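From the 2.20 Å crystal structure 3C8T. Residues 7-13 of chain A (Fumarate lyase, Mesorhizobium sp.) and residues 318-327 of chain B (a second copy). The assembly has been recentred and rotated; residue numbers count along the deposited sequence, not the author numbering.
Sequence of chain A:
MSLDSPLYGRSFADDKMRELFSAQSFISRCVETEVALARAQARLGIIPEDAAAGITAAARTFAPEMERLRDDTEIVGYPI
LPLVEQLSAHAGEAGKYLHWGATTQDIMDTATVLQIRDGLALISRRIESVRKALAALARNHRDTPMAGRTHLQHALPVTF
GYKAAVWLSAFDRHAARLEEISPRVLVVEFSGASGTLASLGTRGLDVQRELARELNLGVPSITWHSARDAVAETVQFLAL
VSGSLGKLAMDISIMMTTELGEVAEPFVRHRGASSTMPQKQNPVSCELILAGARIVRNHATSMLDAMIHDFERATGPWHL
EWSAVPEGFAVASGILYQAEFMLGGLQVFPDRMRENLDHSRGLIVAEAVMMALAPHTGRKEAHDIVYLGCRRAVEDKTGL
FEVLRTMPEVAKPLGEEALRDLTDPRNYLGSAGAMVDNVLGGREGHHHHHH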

ATOM      1  N   LEU A   7       4.418  16.342  19.497  1.00 44.71           N
ATOM      2  CA  LEU A   7       5.839  16.454  19.811  1.00 43.63           C
ATOM      3  C   LEU A   7       6.445  15.081  20.152  1.00 43.20           C
ATOM      4  O   LEU A   7       6.196  14.514  21.223  1.00 42.04           O
ATOM      5  CB  LEU A   7       6.040  17.405  21.000  1.00 43.38           C
ATOM      6  CG  LEU A   7       7.461  17.730  21.478  1.00 44.03           C
ATOM      7  CD1 LEU A   7       8.370  18.228  20.336  1.00 41.09           C
ATOM      8  CD2 LEU A   7       7.436  18.718  22.692  1.00 43.59           C
ATOM      9  N   TYR A   8       7.254  14.549  19.245  1.00 43.23           N
ATOM     10  CA  TYR A   8       7.802  13.209  19.445  1.00 43.12           C
ATOM     11  C   TYR A   8       9.317  13.173  19.354  1.00 43.19           C
ATOM     12  O   TYR A   8       9.991  12.572  20.182  1.00 44.03           O
ATOM     13  CB  TYR A   8       7.211  12.229  18.421  1.00 42.61           C
ATOM     14  CG  TYR A   8       5.756  11.898  18.627  1.00 42.17           C
ATOM     15  CD1 TYR A   8       5.319  11.252  19.796  1.00 41.94           C
ATOM     16  CD2 TYR A   8       4.817  12.185  17.642  1.00 42.26           C
ATOM     17  CE1 TYR A   8       3.976  10.914  19.977  1.00 41.45           C
ATOM     18  CE2 TYR A   8       3.466  11.867  17.827  1.00 42.40           C
ATOM     19  CZ  TYR A   8       3.053  11.230  18.991  1.00 41.43           C
ATOM     20  OH  TYR A   8       1.712  10.944  19.171  1.00 40.23           O
ATOM     21  N   GLY A   9       9.834  13.768  18.300  1.00 43.32           N
ATOM     22  CA  GLY A   9      11.221  13.614  17.927  1.00 43.31           C
ATOM     23  C   GLY A   9      11.439  14.659  16.871  1.00 43.13           C
ATOM     24  O   GLY A   9      10.829  15.732  16.922  1.00 43.50           O
ATOM     25  N   ARG A  10      12.271  14.333  15.890  1.00 43.15           N
ATOM     26  CA  ARG A  10      12.577  15.261  14.821  1.00 42.96           C
ATOM     27  C   ARG A  10      11.629  15.023  13.639  1.00 42.06           C
ATOM     28  O   ARG A  10      11.141  13.917  13.431  1.00 41.73           O
ATOM     29  CB  ARG A  10      14.065  15.127  14.444  1.00 43.17           C
ATOM     30  CG  ARG A  10      15.020  15.313  15.663  1.00 44.38           C
ATOM     31  CD  ARG A  10      16.475  15.566  15.273  1.00 45.46           C
ATOM     32  NE  ARG A  10      16.572  16.377  14.057  1.00 52.24           N
ATOM     33  CZ  ARG A  10      17.645  16.446  13.266  1.00 55.73           C
ATOM     34  NH1 ARG A  10      18.750  15.763  13.551  1.00 56.76           N
ATOM     35  NH2 ARG A  10      17.610  17.210  12.177  1.00 57.62           N
ATOM     36  N   SER A  11      11.350  16.082  12.888  1.00 40.75           N
ATOM     37  CA  SER A  11      10.512  15.982  11.714  1.00 39.89           C
ATOM     38  C   SER A  11      11.300  15.600  10.451  1.00 38.71           C
ATOM     39  O   SER A  11      12.434  16.038  10.240  1.00 37.30           O
ATOM     40  CB  SER A  11       9.756  17.287  11.483  1.00 39.72           C
ATOM     41  OG  SER A  11       9.027  17.193  10.263  1.00 41.23           O
ATOM     42  N   PHE A  12      10.706  14.742   9.628  1.00 37.78           N
ATOM     43  CA  PHE A  12      11.278  14.490   8.302  1.00 37.74           C
ATOM     44  C   PHE A  12      10.695  15.413   7.211  1.00 37.92           C
ATOM     45  O   PHE A  12      11.029  15.247   6.046  1.00 39.67           O
ATOM     46  CB  PHE A  12      11.161  13.016   7.895  1.00 36.80           C
ATOM     47  CG  PHE A  12       9.775  12.447   8.050  1.00 35.39           C
ATOM     48  CD1 PHE A  12       9.600  11.149   8.507  1.00 34.17           C
ATOM     49  CD2 PHE A  12       8.648  13.215   7.746  1.00 31.36           C
ATOM     50  CE1 PHE A  12       8.300  10.626   8.670  1.00 35.82           C
ATOM     51  CE2 PHE A  12       7.356  12.705   7.899  1.00 33.37           C
ATOM     52  CZ  PHE A  12       7.173  11.404   8.353  1.00 32.13           C
ATOM     53  N   ALA A  13       9.818  16.352   7.578  1.00 38.01           N
ATOM     54  CA  ALA A  13       9.201  17.295   6.608  1.00 37.80           C
ATOM     55  C   ALA A  13       9.982  18.631   6.484  1.00 37.54           C
ATOM     56  O   ALA A  13      10.534  19.146   7.471  1.00 36.69           O
ATOM     57  CB  ALA A  13       7.736  17.541   6.963  1.00 37.42           C
TER
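Chain B (318-327) WHLEWSAVPE

Chain B meets chain A as one stretch of helix laid against an irregular loop. Residues 318-327 of chain B are part of a longer helix, but the winding is kinked: the N atoms of B:Ser323 and B:Pro326 have no bond to the preceding turn, and proline has no amide hydrogen to give. Chain A residues 7-13 form no regular helix or strand; phi/psi of -126/-49 at A:Tyr8 and -92/3 at A:Phe12 break any extended run. With only one regular element, direction is best read from the backbone register: A:Tyr8 CA lies 7.1 Å from B:Trp322 CA, and A:Gly9 CA lies 8.2 Å from B:His319 CA. Stepping forward along chain A therefore means stepping back by about one turn along the helix. Together the two stretches bury 380 Å², without a hydrogen bond between them.

A:Leu7 is out of reach and loses no surface to the helix. A:Tyr8 makes the broadest contact, with 101 Å² covered. Its CA-to-CB bond points toward the helix, and chi1 of -70° (m) lays the phenol ring over the B:Trp322 indole as an offset stack: the centroids of the tyrosine ring and the five-membered ring are 4.5 Å apart, with planes at 15°. The offset leaves A:Tyr8 CB above the six-membered ring, 3.7 Å from its centroid and 21° off the normal, a CH-pi arrangement; A:Tyr8 CB is 3.5 Å from B:Trp322 CD2. Further out, A:Tyr8 CE2 approaches B:Trp322 O at 3.5 Å, and A:Tyr8 OH lies 3.9 Å from B:Pro326 CG, one turn along the helix.

A:Gly9 continues the packing on the indole, its CA 3.7 Å from B:Trp322 CZ3. An ideal CB here would fall 2.5 Å from B:Trp322 CZ3, a clash, so the close approach depends on the absent side chain.

At A:Arg10 the contact is again through the backbone. A:Arg10 O sits 3.0 Å from B:His319 CE1, at the edge of the imidazole and near its plane, while the end of the arginine side chain leads away. B:His319 ND1 is hydrogen-bonded elsewhere in the structure.

The CA-to-CB bond of A:Ser11 points away, and A:Ser11 OG accepts a hydrogen bond from A:Ala13 N (2.9 Å, 161°). Between them, the CA-to-CB bond of A:Phe12 points toward the helix, and with chi1 of 50° (p) A:Phe12 CE1 lies 3.8 Å from B:His319 CD2. The ring centroids are 5.2 Å apart and the planes meet obliquely at 35°. A:Ala13 makes no contact.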

ATOM      1  N   TRP B 318      10.064   2.774  14.563  1.00 28.96           N
ATOM      2  CA  TRP B 318       9.304   3.390  15.659  1.00 29.61           C
ATOM      3  C   TRP B 318       8.748   4.755  15.225  1.00 28.69           C
ATOM      4  O   TRP B 318       7.604   5.097  15.506  1.00 27.76           O
ATOM      5  CB  TRP B 318      10.176   3.470  16.921  1.00 29.82           C
ATOM      6  CG  TRP B 318       9.540   4.150  18.109  1.00 32.47           C
ATOM      7  CD1 TRP B 318       8.179   4.155  18.459  1.00 32.69           C
ATOM      8  CD2 TRP B 318      10.218   4.873  19.144  1.00 30.66           C
ATOM      9  NE1 TRP B 318       8.005   4.859  19.627  1.00 33.09           N
ATOM     10  CE2 TRP B 318       9.225   5.312  20.071  1.00 31.27           C
ATOM     11  CE3 TRP B 318      11.563   5.175  19.392  1.00 32.85           C
ATOM     12  CZ2 TRP B 318       9.537   6.060  21.207  1.00 31.04           C
ATOM     13  CZ3 TRP B 318      11.884   5.931  20.537  1.00 33.89           C
ATOM     14  CH2 TRP B 318      10.868   6.363  21.431  1.00 32.96           C
ATOM     15  N   HIS B 319       9.555   5.493  14.477  1.00 29.01           N
ATOM     16  CA  HIS B 319       9.169   6.783  13.930  1.00 29.07           C
ATOM     17  C   HIS B 319       7.885   6.690  13.096  1.00 29.00           C
ATOM     18  O   HIS B 319       7.084   7.622  13.068  1.00 28.25           O
ATOM     19  CB  HIS B 319      10.298   7.331  13.067  1.00 28.59           C
ATOM     20  CG  HIS B 319      10.207   8.805  12.846  1.00 31.27           C
ATOM     21  ND1 HIS B 319      11.110   9.692  13.384  1.00 32.22           N
ATOM     22  CD2 HIS B 319       9.286   9.554  12.189  1.00 30.76           C
ATOM     23  CE1 HIS B 319      10.766  10.923  13.045  1.00 33.12           C
ATOM     24  NE2 HIS B 319       9.656  10.867  12.327  1.00 31.30           N
ATOM     25  N   LEU B 320       7.692   5.553  12.433  1.00 29.26           N
ATOM     26  CA  LEU B 320       6.500   5.317  11.625  1.00 29.52           C
ATOM     27  C   LEU B 320       5.185   5.326  12.388  1.00 30.01           C
ATOM     28  O   LEU B 320       4.190   5.795  11.848  1.00 29.31           O
ATOM     29  CB  LEU B 320       6.631   4.032  10.794  1.00 30.70           C
ATOM     30  CG  LEU B 320       7.448   4.018   9.499  1.00 30.89           C
ATOM     31  CD1 LEU B 320       7.299   2.600   8.905  1.00 31.12           C
ATOM     32  CD2 LEU B 320       6.869   5.130   8.525  1.00 31.10           C
ATOM     33  N   GLU B 321       5.176   4.814  13.630  1.00 30.00           N
ATOM     34  CA  GLU B 321       4.015   4.922  14.536  1.00 30.19           C
ATOM     35  C   GLU B 321       3.572   6.343  14.838  1.00 29.59           C
ATOM     36  O   GLU B 321       2.389   6.564  15.121  1.00 28.54           O
ATOM     37  CB  GLU B 321       4.281   4.199  15.877  1.00 29.23           C
ATOM     38  CG  GLU B 321       4.971   2.857  15.664  1.00 31.23           C
ATOM     39  CD  GLU B 321       4.874   1.909  16.864  1.00 32.39           C
ATOM     40  OE1 GLU B 321       4.364   2.323  17.925  1.00 37.20           O
ATOM     41  OE2 GLU B 321       5.289   0.736  16.726  1.00 32.93           O
ATOM     42  N   TRP B 322       4.527   7.281  14.809  1.00 30.55           N
ATOM     43  CA  TRP B 322       4.327   8.670  15.230  1.00 31.51           C
ATOM     44  C   TRP B 322       3.410   9.445  14.313  1.00 32.63           C
ATOM     45  O   TRP B 322       2.908  10.483  14.709  1.00 33.34           O
ATOM     46  CB  TRP B 322       5.671   9.433  15.352  1.00 31.83           C
ATOM     47  CG  TRP B 322       6.628   8.930  16.440  1.00 32.11           C
ATOM     48  CD1 TRP B 322       6.343   8.051  17.443  1.00 35.31           C
ATOM     49  CD2 TRP B 322       7.997   9.337  16.647  1.00 32.28           C
ATOM     50  NE1 TRP B 322       7.465   7.858  18.243  1.00 34.91           N
ATOM     51  CE2 TRP B 322       8.485   8.635  17.772  1.00 33.68           C
ATOM     52  CE3 TRP B 322       8.860  10.210  15.975  1.00 33.70           C
ATOM     53  CZ2 TRP B 322       9.806   8.790  18.258  1.00 33.51           C
ATOM     54  CZ3 TRP B 322      10.173  10.361  16.450  1.00 33.76           C
ATOM     55  CH2 TRP B 322      10.624   9.650  17.582  1.00 33.64           C
ATOM     56  N   SER B 323       3.250   8.988  13.075  1.00 33.31           N
ATOM     57  CA  SER B 323       2.208   9.516  12.183  1.00 34.60           C
ATOM     58  C   SER B 323       1.028   8.534  12.154  1.00 34.09           C
ATOM     59  O   SER B 323      -0.147   8.923  12.288  1.00 35.12           O
ATOM     60  CB  SER B 323       2.761   9.743  10.767  1.00 35.23           C
ATOM     61  OG  SER B 323       2.937   8.519  10.064  1.00 35.82           O
ATOM     62  N   ALA B 324       1.330   7.244  12.052  1.00 32.65           N
ATOM     63  CA  ALA B 324       0.259   6.291  11.777  1.00 31.42           C
ATOM     64  C   ALA B 324      -0.799   6.243  12.924  1.00 31.08           C
ATOM     65  O   ALA B 324      -2.033   6.199  12.652  1.00 29.83           O
ATOM     66  CB  ALA B 324       0.825   4.912  11.412  1.00 31.12           C
ATOM     67  N   VAL B 325      -0.336   6.279  14.184  1.00 28.50           N
ATOM     68  CA  VAL B 325      -1.283   6.270  15.327  1.00 28.92           C
ATOM     69  C   VAL B 325      -2.106   7.557  15.449  1.00 29.14           C
ATOM     70  O   VAL B 325      -3.347   7.508  15.338  1.00 29.76           O
ATOM     71  CB  VAL B 325      -0.598   5.850  16.699  1.00 29.14           C
ATOM     72  CG1 VAL B 325      -1.575   5.948  17.903  1.00 29.51           C
ATOM     73  CG2 VAL B 325      -0.024   4.423  16.575  1.00 28.53           C
ATOM     74  N   PRO B 326      -1.452   8.720  15.680  1.00 29.09           N
ATOM     75  CA  PRO B 326      -2.327   9.874  15.865  1.00 29.50           C
ATOM     76  C   PRO B 326      -3.167  10.232  14.656  1.00 30.07           C
ATOM     77  O   PRO B 326      -4.336  10.670  14.829  1.00 29.65           O
ATOM     78  CB  PRO B 326      -1.370  11.031  16.192  1.00 28.71           C
ATOM     79  CG  PRO B 326      -0.025  10.568  15.755  1.00 30.28           C
ATOM     80  CD  PRO B 326      -0.032   9.070  15.852  1.00 29.02           C
ATOM     81  N   GLU B 327      -2.591  10.091  13.454  1.00 30.14           N
ATOM     82  CA  GLU B 327      -3.339  10.440  12.248  1.00 31.58           C
ATOM     83  C   GLU B 327      -4.387   9.379  11.872  1.00 29.42           C
ATOM     84  O   GLU B 327      -5.474   9.721  11.461  1.00 29.64           O
ATOM     85  CB  GLU B 327      -2.379  10.700  11.082  1.00 31.56           C
ATOM     86  CG  GLU B 327      -1.464  11.895  11.320  1.00 35.12           C
ATOM     87  CD  GLU B 327      -0.393  12.043  10.228  1.00 37.08           C
ATOM     88  OE1 GLU B 327      -0.709  11.786   9.030  1.00 42.79           O
ATOM     89  OE2 GLU B 327       0.762  12.436  10.560  1.00 46.09           O
TER